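Aerobactin synthase IucA (Klebsiella pneumoniae subsp. pneumoniae, PDB 5JM8) acts as an ATP-dependent NIS synthetase, probably joining citrate to an amine-bearing building block on the way to the siderophore aerobactin. Local coordinates at residues 141-145 with 260-264; 360-365 with 428-434. All coordinates share one frame; numbering follows the deposited sequence.

Two contacts that converge on one nucleotide illustrate how a synthetase builds its active site from distant parts of the chain. Contact 1 joins the end of helix 138-142 and the residues after it to the end of strand 258-261 and the loop that follows; contact 2 pairs strand 360-363 with strand 431-435 in a mixed four-stranded sheet and runs on into helix 364-368. Both segments of contact 1 precede those of contact 2 in the sequence, and the two centres lie about 11 Å apart. T263 OG1 and Q429 NE2, 2.9 Å apart, probably hydrogen-bond, and E142 packs against V363 and L432. ATP touches both, so segments spread over nearly 300 residues each supply part of its pocket.

Contact 1: residues 141-145 with 260-264. With ATP (adenosine-5'-triphosphate), chain I.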
loop_
_atom_site.group_PDB
_atom_site.type_symbol
_atom_site.label_atom_id
_atom_site.label_comp_id
_atom_site.label_asym_id
_atom_site.label_seq_id
_atom_site.Cartn_x
_atom_site.Cartn_y
_atom_site.Cartn_z
ATOM N N ALA A 141 17.089 4.245 -6.983
ATOM C CA ALA A 141 18.480 4.664 -6.864
ATOM C C ALA A 141 19.379 3.859 -7.797
ATOM O O ALA A 141 20.320 4.395 -8.375
ATOM C CB ALA A 141 18.954 4.526 -5.424
ATOM N N GLU A 142 19.076 2.573 -7.946
ATOM C CA GLU A 142 19.913 1.681 -8.741
ATOM C C GLU A 142 19.869 2.007 -10.226
ATOM O O GLU A 142 20.739 1.579 -10.980
ATOM C CB GLU A 142 19.491 0.226 -8.536
ATOM C CG GLU A 142 19.876 -0.357 -7.188
ATOM C CD GLU A 142 21.372 -0.370 -6.949
ATOM O OE1 GLU A 142 22.133 -0.507 -7.926
ATOM O OE2 GLU A 142 21.787 -0.238 -5.778
ATOM N N GLN A 143 18.847 2.748 -10.643
ATOM C CA GLN A 143 18.680 3.098 -12.050
ATOM C C GLN A 143 18.794 4.599 -12.289
ATOM O O GLN A 143 18.515 5.078 -13.388
ATOM C CB GLN A 143 17.330 2.594 -12.561
ATOM C CG GLN A 143 17.216 1.078 -12.584
ATOM C CD GLN A 143 15.897 0.602 -13.160
ATOM O OE1 GLN A 143 14.865 1.259 -13.008
ATOM N NE2 GLN A 143 15.926 -0.543 -13.831
ATOM N N ALA A 144 19.223 5.333 -11.267
ATOM C CA ALA A 144 19.300 6.787 -11.348
ATOM C C ALA A 144 20.696 7.273 -11.724
ATOM O O ALA A 144 20.922 8.476 -11.859
ATOM C CB ALA A 144 18.869 7.407 -10.026
ATOM N N LEU A 145 21.630 6.341 -11.892
ATOM C CA LEU A 145 22.987 6.694 -12.297
ATOM C C LEU A 145 23.102 6.771 -13.819
ATOM O O LEU A 145 23.070 5.749 -14.507
ATOM C CB LEU A 145 23.995 5.682 -11.741
ATOM C CG LEU A 145 25.475 5.951 -12.044
ATOM C CD1 LEU A 145 25.953 7.209 -11.342
ATOM C CD2 LEU A 145 26.332 4.758 -11.655
ATOM N N LEU A 260 14.748 -5.732 -12.586
ATOM C CA LEU A 260 15.378 -4.452 -12.885
ATOM C C LEU A 260 16.897 -4.585 -12.933
ATOM O O LEU A 260 17.509 -4.983 -11.943
ATOM C CB LEU A 260 14.994 -3.407 -11.832
ATOM C CG LEU A 260 13.633 -2.716 -11.935
ATOM C CD1 LEU A 260 12.478 -3.690 -11.753
ATOM C CD2 LEU A 260 13.561 -1.602 -10.905
ATOM N N PRO A 261 17.518 -4.266 -14.084
ATOM C CA PRO A 261 18.982 -4.204 -14.042
ATOM C C PRO A 261 19.465 -3.089 -13.119
ATOM O O PRO A 261 18.953 -1.972 -13.194
ATOM C CB PRO A 261 19.376 -3.933 -15.502
ATOM C CG PRO A 261 18.133 -3.450 -16.171
ATOM C CD PRO A 261 16.999 -4.105 -15.454
ATOM N N THR A 262 20.423 -3.396 -12.251
ATOM C CA THR A 262 20.929 -2.420 -11.292
ATOM C C THR A 262 22.141 -1.691 -11.863
ATOM O O THR A 262 22.469 -1.853 -13.038
ATOM C CB THR A 262 21.310 -3.091 -9.956
ATOM O OG1 THR A 262 22.430 -3.963 -10.151
ATOM C CG2 THR A 262 20.134 -3.886 -9.411
ATOM N N THR A 263 22.795 -0.886 -11.029
ATOM C CA THR A 263 23.955 -0.101 -11.443
ATOM C C THR A 263 25.008 -0.929 -12.186
ATOM O O THR A 263 25.709 -0.412 -13.059
ATOM C CB THR A 263 24.636 0.569 -10.229
ATOM O OG1 THR A 263 24.657 -0.343 -9.124
ATOM C CG2 THR A 263 23.892 1.833 -9.823
ATOM N N SER A 264 25.107 -2.211 -11.844
ATOM C CA SER A 264 26.124 -3.090 -12.417
ATOM C C SER A 264 25.610 -3.858 -13.631
ATOM O O SER A 264 26.336 -4.666 -14.212
ATOM C CB SER A 264 26.617 -4.080 -11.363
ATOM O OG SER A 264 25.532 -4.774 -10.777
HETATM P PG ATP I . 27.490 -6.198 -8.303
HETATM O O1G ATP I . 26.129 -6.499 -8.876
HETATM O O2G ATP I . 27.482 -5.093 -7.274
HETATM O O3G ATP I . 28.253 -7.422 -7.858
HETATM P PB ATP I . 29.818 -5.888 -10.018
HETATM O O1B ATP I . 29.856 -5.778 -11.522
HETATM O O2B ATP I . 30.316 -7.151 -9.351
HETATM O O3B ATP I . 28.312 -5.539 -9.534
HETATM P PA ATP I . 32.074 -4.135 -9.826
HETATM O O1A ATP I . 32.824 -5.316 -10.389
HETATM O O2A ATP I . 32.647 -3.371 -8.658
HETATM O O3A ATP I . 30.601 -4.622 -9.396
HETATM O "O5'" ATP I . 31.766 -3.067 -10.986
HETATM C "C5'" ATP I . 31.038 -1.895 -10.634
HETATM C "C4'" ATP I . 30.189 -1.386 -11.789
HETATM O "O4'" ATP I . 29.546 -0.181 -11.369
HETATM C "C3'" ATP I . 30.998 -1.061 -13.035
HETATM O "O3'" ATP I . 30.394 -1.684 -14.177
HETATM C "C2'" ATP I . 30.975 0.451 -13.158
HETATM O "O2'" ATP I . 30.761 0.874 -14.503
HETATM C "C1'" ATP I . 29.819 0.890 -12.275
HETATM N N9 ATP I . 30.147 2.110 -11.504
HETATM C C8 ATP I . 29.458 3.260 -11.588
HETATM N N7 ATP I . 29.991 4.200 -10.767
HETATM C C5 ATP I . 31.041 3.640 -10.142
HETATM C C6 ATP I . 32.036 4.083 -9.144
HETATM N N6 ATP I . 31.983 5.347 -8.663
HETATM N N1 ATP I . 32.974 3.191 -8.750
HETATM C C2 ATP I . 33.016 1.936 -9.237
HETATM N N3 ATP I . 32.139 1.473 -10.145
HETATM C C4 ATP I . 31.145 2.260 -10.631
#
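The carboxylate of E142 meets T263 through a single oxygen, OE1, which accepts two bonds nearly along its own C-O axis. The hydroxyl OG1 of T263 donates to E142 OE1 over 2.8 Å, and the backbone N of T263 adds a nearly straight bond to E142 OE1 at 3.2 Å and 170°. The E142 chain bends at chi2 (-61°), which lays the acid alongside T262, the two side chains pointing the same way; T262 CB comes within 3.4 Å of E142 OE1. Oxygen OE2 is engaged elsewhere, in a salt bridge with R446, so the carboxylate is held at both oxygens and its rotation is probably restricted. T263 OG1 has a further partner in Q429 NE2.

This is the tight part of the contact. Around Q143 the fit is looser, although the residue is buried: its chain, extended beyond CG, crosses L260 at about a right angle, with Q143 NE2 3.6 Å from L260 CB. The same NE2 donates weakly to P261 O at 3.4 Å, while its stronger partner is P175 O. L260, partly exposed, marks the side nearer solvent. Apolar contact at the other end is also slight, L145 CD2 standing 4.2 Å from T263 CG2.

Beyond T263 the loop reaches the nucleotide, where S264 OG donates to ATP O1G at 2.6 Å. L145 CD2 packs by the adenine at C8. The loops after helix 138-142 and strand 258-261 thus form part of the ATP pocket of an IucA/IucC-family synthetase, L145 lying by the base and S264 by the gamma-phosphate.

Contact 2: residues 360-365 with 428-434; sequences QTNVLV and QQNILVQ. With MG (magnesium ion), chain J; ATP (adenosine-5'-triphosphate), chain I.
The ATP-magnesium site of the synthetase takes in the turn 428-430, which hangs from an antiparallel strand pair. Q429 and N430 bind the magnesium ion side by side, through Q429 OE1 at 2.3 Å and N430 OD1 at 2.0 Å; D447 completes the protein's share of the site, and ATP O3A binds the same ion, at 2.5 Å. Q429 reaches the ion because its chain bends sharply at chi2 (-99°). Its amide nitrogen NE2 makes a weak bond to ATP O2G and another bond to T263 OG1, while N430 ND2 is bonded to L425 O; with both ends of each amide engaged, their rotation is probably fixed.

At Q428, next to the metal ligands, the chain also meets V365: V365 N donates weakly to Q428 O at 2.9 Å. The Q428 side chain, extended beyond CG, passes across V365 CA, with Q428 CG 3.5 Å from it, and crosses L364 at about a right angle. V365 CG2, anti to the backbone N, faces the base and comes within 3.4 Å of ATP N7.

Strands 360-363 and 431-435 belong to a mixed four-stranded sheet in which 360-363 is an edge strand within the chain. N362 and V433 form the hydrogen-bonded pair, V433 N giving the shorter bond to N362 O at 2.8 Å and N362 N the reverse bond to V433 O. L364 N then donates to I431 O, carrying the pairing into the start of helix 364-368. On the face bearing T361, V363 and L432, L432 CD2 packs 3.7 Å from V363 CB, and F138 of helix 138-142 touches L432.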
loop_
_atom_site.group_PDB
_atom_site.type_symbol
_atom_site.label_atom_id
_atom_site.label_comp_id
_atom_site.label_asym_id
_atom_site.label_seq_id
_atom_site.Cartn_x
_atom_site.Cartn_y
_atom_site.Cartn_z
ATOM N N GLN A 360 14.355 3.642 2.469
ATOM C CA GLN A 360 15.289 4.579 1.860
ATOM C C GLN A 360 16.703 4.010 1.907
ATOM O O GLN A 360 17.609 4.593 2.497
ATOM C CB GLN A 360 15.230 5.935 2.558
ATOM C CG GLN A 360 15.913 7.044 1.787
ATOM C CD GLN A 360 15.915 8.360 2.540
ATOM O OE1 GLN A 360 15.618 8.408 3.737
ATOM N NE2 GLN A 360 16.252 9.441 1.840
ATOM N N THR A 361 16.870 2.853 1.281
ATOM C CA THR A 361 18.178 2.246 1.102
ATOM C C THR A 361 18.638 2.538 -0.319
ATOM O O THR A 361 18.052 2.038 -1.276
ATOM C CB THR A 361 18.135 0.730 1.355
ATOM O OG1 THR A 361 17.568 0.481 2.649
ATOM C CG2 THR A 361 19.534 0.121 1.282
ATOM N N ASN A 362 19.663 3.377 -0.452
ATOM C CA ASN A 362 20.161 3.791 -1.762
ATOM C C ASN A 362 21.639 3.470 -1.947
ATOM O O ASN A 362 22.432 3.590 -1.012
ATOM C CB ASN A 362 19.959 5.295 -1.973
ATOM C CG ASN A 362 18.527 5.748 -1.730
ATOM O OD1 ASN A 362 18.290 6.900 -1.368
ATOM N ND2 ASN A 362 17.568 4.851 -1.937
ATOM N N VAL A 363 22.010 3.080 -3.163
ATOM C CA VAL A 363 23.417 2.924 -3.494
ATOM C C VAL A 363 24.055 4.314 -3.517
ATOM O O VAL A 363 23.500 5.258 -4.079
ATOM C CB VAL A 363 23.618 2.205 -4.842
ATOM C CG1 VAL A 363 23.054 3.036 -5.992
ATOM C CG2 VAL A 363 25.089 1.888 -5.059
ATOM N N LEU A 364 25.219 4.431 -2.887
ATOM C CA LEU A 364 25.846 5.727 -2.655
ATOM C C LEU A 364 26.167 6.469 -3.953
ATOM O O LEU A 364 26.034 7.692 -4.023
ATOM C CB LEU A 364 27.122 5.538 -1.829
ATOM C CG LEU A 364 27.941 6.783 -1.477
ATOM C CD1 LEU A 364 27.129 7.750 -0.633
ATOM C CD2 LEU A 364 29.229 6.386 -0.761
ATOM N N VAL A 365 26.575 5.723 -4.976
ATOM C CA VAL A 365 27.078 6.313 -6.214
ATOM C C VAL A 365 26.024 7.157 -6.935
ATOM O O VAL A 365 26.355 8.110 -7.639
ATOM C CB VAL A 365 27.594 5.219 -7.178
ATOM C CG1 VAL A 365 26.458 4.316 -7.638
ATOM C CG2 VAL A 365 28.293 5.845 -8.371
ATOM N N GLN A 428 31.792 2.904 -4.144
ATOM C CA GLN A 428 30.637 3.770 -4.019
ATOM C C GLN A 428 29.393 3.052 -4.540
ATOM O O GLN A 428 28.262 3.488 -4.316
ATOM C CB GLN A 428 30.874 5.047 -4.800
ATOM C CG GLN A 428 30.070 6.210 -4.336
ATOM C CD GLN A 428 30.348 7.454 -5.147
ATOM O OE1 GLN A 428 29.599 8.419 -5.073
ATOM N NE2 GLN A 428 31.433 7.441 -5.921
ATOM N N GLN A 429 29.623 1.953 -5.253
ATOM C CA GLN A 429 28.555 1.150 -5.832
ATOM C C GLN A 429 28.274 -0.109 -5.003
ATOM O O GLN A 429 27.228 -0.737 -5.161
ATOM C CB GLN A 429 28.915 0.774 -7.275
ATOM C CG GLN A 429 27.804 0.065 -8.045
ATOM C CD GLN A 429 27.959 -1.445 -8.090
ATOM O OE1 GLN A 429 28.979 -1.997 -7.678
ATOM N NE2 GLN A 429 26.939 -2.121 -8.604
ATOM N N ASN A 430 29.206 -0.473 -4.122
ATOM C CA ASN A 430 29.010 -1.602 -3.214
ATOM C C ASN A 430 28.431 -1.156 -1.879
ATOM O O ASN A 430 28.081 -1.984 -1.042
ATOM C CB ASN A 430 30.328 -2.334 -2.974
ATOM C CG ASN A 430 30.828 -3.050 -4.206
ATOM O OD1 ASN A 430 30.093 -3.228 -5.177
ATOM N ND2 ASN A 430 32.083 -3.477 -4.172
ATOM N N ILE A 431 28.337 0.157 -1.691
ATOM C CA ILE A 431 27.804 0.726 -0.462
ATOM C C ILE A 431 26.337 1.114 -0.606
ATOM O O ILE A 431 26.004 2.044 -1.345
ATOM C CB ILE A 431 28.607 1.968 -0.036
ATOM C CG1 ILE A 431 30.006 1.556 0.415
ATOM C CG2 ILE A 431 27.901 2.702 1.099
ATOM C CD1 ILE A 431 30.995 2.704 0.496
ATOM N N LEU A 432 25.471 0.403 0.111
ATOM C CA LEU A 432 24.069 0.786 0.223
ATOM C C LEU A 432 23.871 1.507 1.552
ATOM O O LEU A 432 24.094 0.940 2.623
ATOM C CB LEU A 432 23.154 -0.433 0.121
ATOM C CG LEU A 432 23.355 -1.309 -1.118
ATOM C CD1 LEU A 432 22.500 -2.567 -1.044
ATOM C CD2 LEU A 432 23.044 -0.527 -2.387
ATOM N N VAL A 433 23.468 2.770 1.470
ATOM C CA VAL A 433 23.271 3.590 2.658
ATOM C C VAL A 433 21.827 3.485 3.120
ATOM O O VAL A 433 20.924 4.045 2.502
ATOM C CB VAL A 433 23.631 5.068 2.396
ATOM C CG1 VAL A 433 23.393 5.914 3.639
ATOM C CG2 VAL A 433 25.080 5.182 1.958
ATOM N N GLN A 434 21.620 2.752 4.208
ATOM C CA GLN A 434 20.297 2.607 4.788
ATOM C C GLN A 434 19.924 3.888 5.514
ATOM O O GLN A 434 20.475 4.187 6.573
ATOM C CB GLN A 434 20.257 1.421 5.749
ATOM C CG GLN A 434 18.867 1.097 6.285
ATOM C CD GLN A 434 18.895 0.075 7.407
ATOM O OE1 GLN A 434 19.913 -0.106 8.076
ATOM N NE2 GLN A 434 17.772 -0.599 7.615
HETATM MG MG MG J . 30.064 -3.911 -7.038
HETATM P PG ATP I . 27.490 -6.198 -8.303
HETATM O O1G ATP I . 26.129 -6.499 -8.876
HETATM O O2G ATP I . 27.482 -5.093 -7.274
HETATM O O3G ATP I . 28.253 -7.422 -7.858
HETATM P PB ATP I . 29.818 -5.888 -10.018
HETATM O O1B ATP I . 29.856 -5.778 -11.522
HETATM O O2B ATP I . 30.316 -7.151 -9.351
HETATM O O3B ATP I . 28.312 -5.539 -9.534
HETATM P PA ATP I . 32.074 -4.135 -9.826
HETATM O O1A ATP I . 32.824 -5.316 -10.389
HETATM O O2A ATP I . 32.647 -3.371 -8.658
HETATM O O3A ATP I . 30.601 -4.622 -9.396
HETATM O "O5'" ATP I . 31.766 -3.067 -10.986
HETATM C "C5'" ATP I . 31.038 -1.895 -10.634
HETATM C "C4'" ATP I . 30.189 -1.386 -11.789
HETATM O "O4'" ATP I . 29.546 -0.181 -11.369
HETATM C "C3'" ATP I . 30.998 -1.061 -13.035
HETATM O "O3'" ATP I . 30.394 -1.684 -14.177
HETATM C "C2'" ATP I . 30.975 0.451 -13.158
HETATM O "O2'" ATP I . 30.761 0.874 -14.503
HETATM C "C1'" ATP I . 29.819 0.890 -12.275
HETATM N N9 ATP I . 30.147 2.110 -11.504
HETATM C C8 ATP I . 29.458 3.260 -11.588
HETATM N N7 ATP I . 29.991 4.200 -10.767
HETATM C C5 ATP I . 31.041 3.640 -10.142
HETATM C C6 ATP I . 32.036 4.083 -9.144
HETATM N N6 ATP I . 31.983 5.347 -8.663
HETATM N N1 ATP I . 32.974 3.191 -8.750
HETATM C C2 ATP I . 33.016 1.936 -9.237
HETATM N N3 ATP I . 32.139 1.473 -10.145
HETATM C C4 ATP I . 31.145 2.260 -10.631
#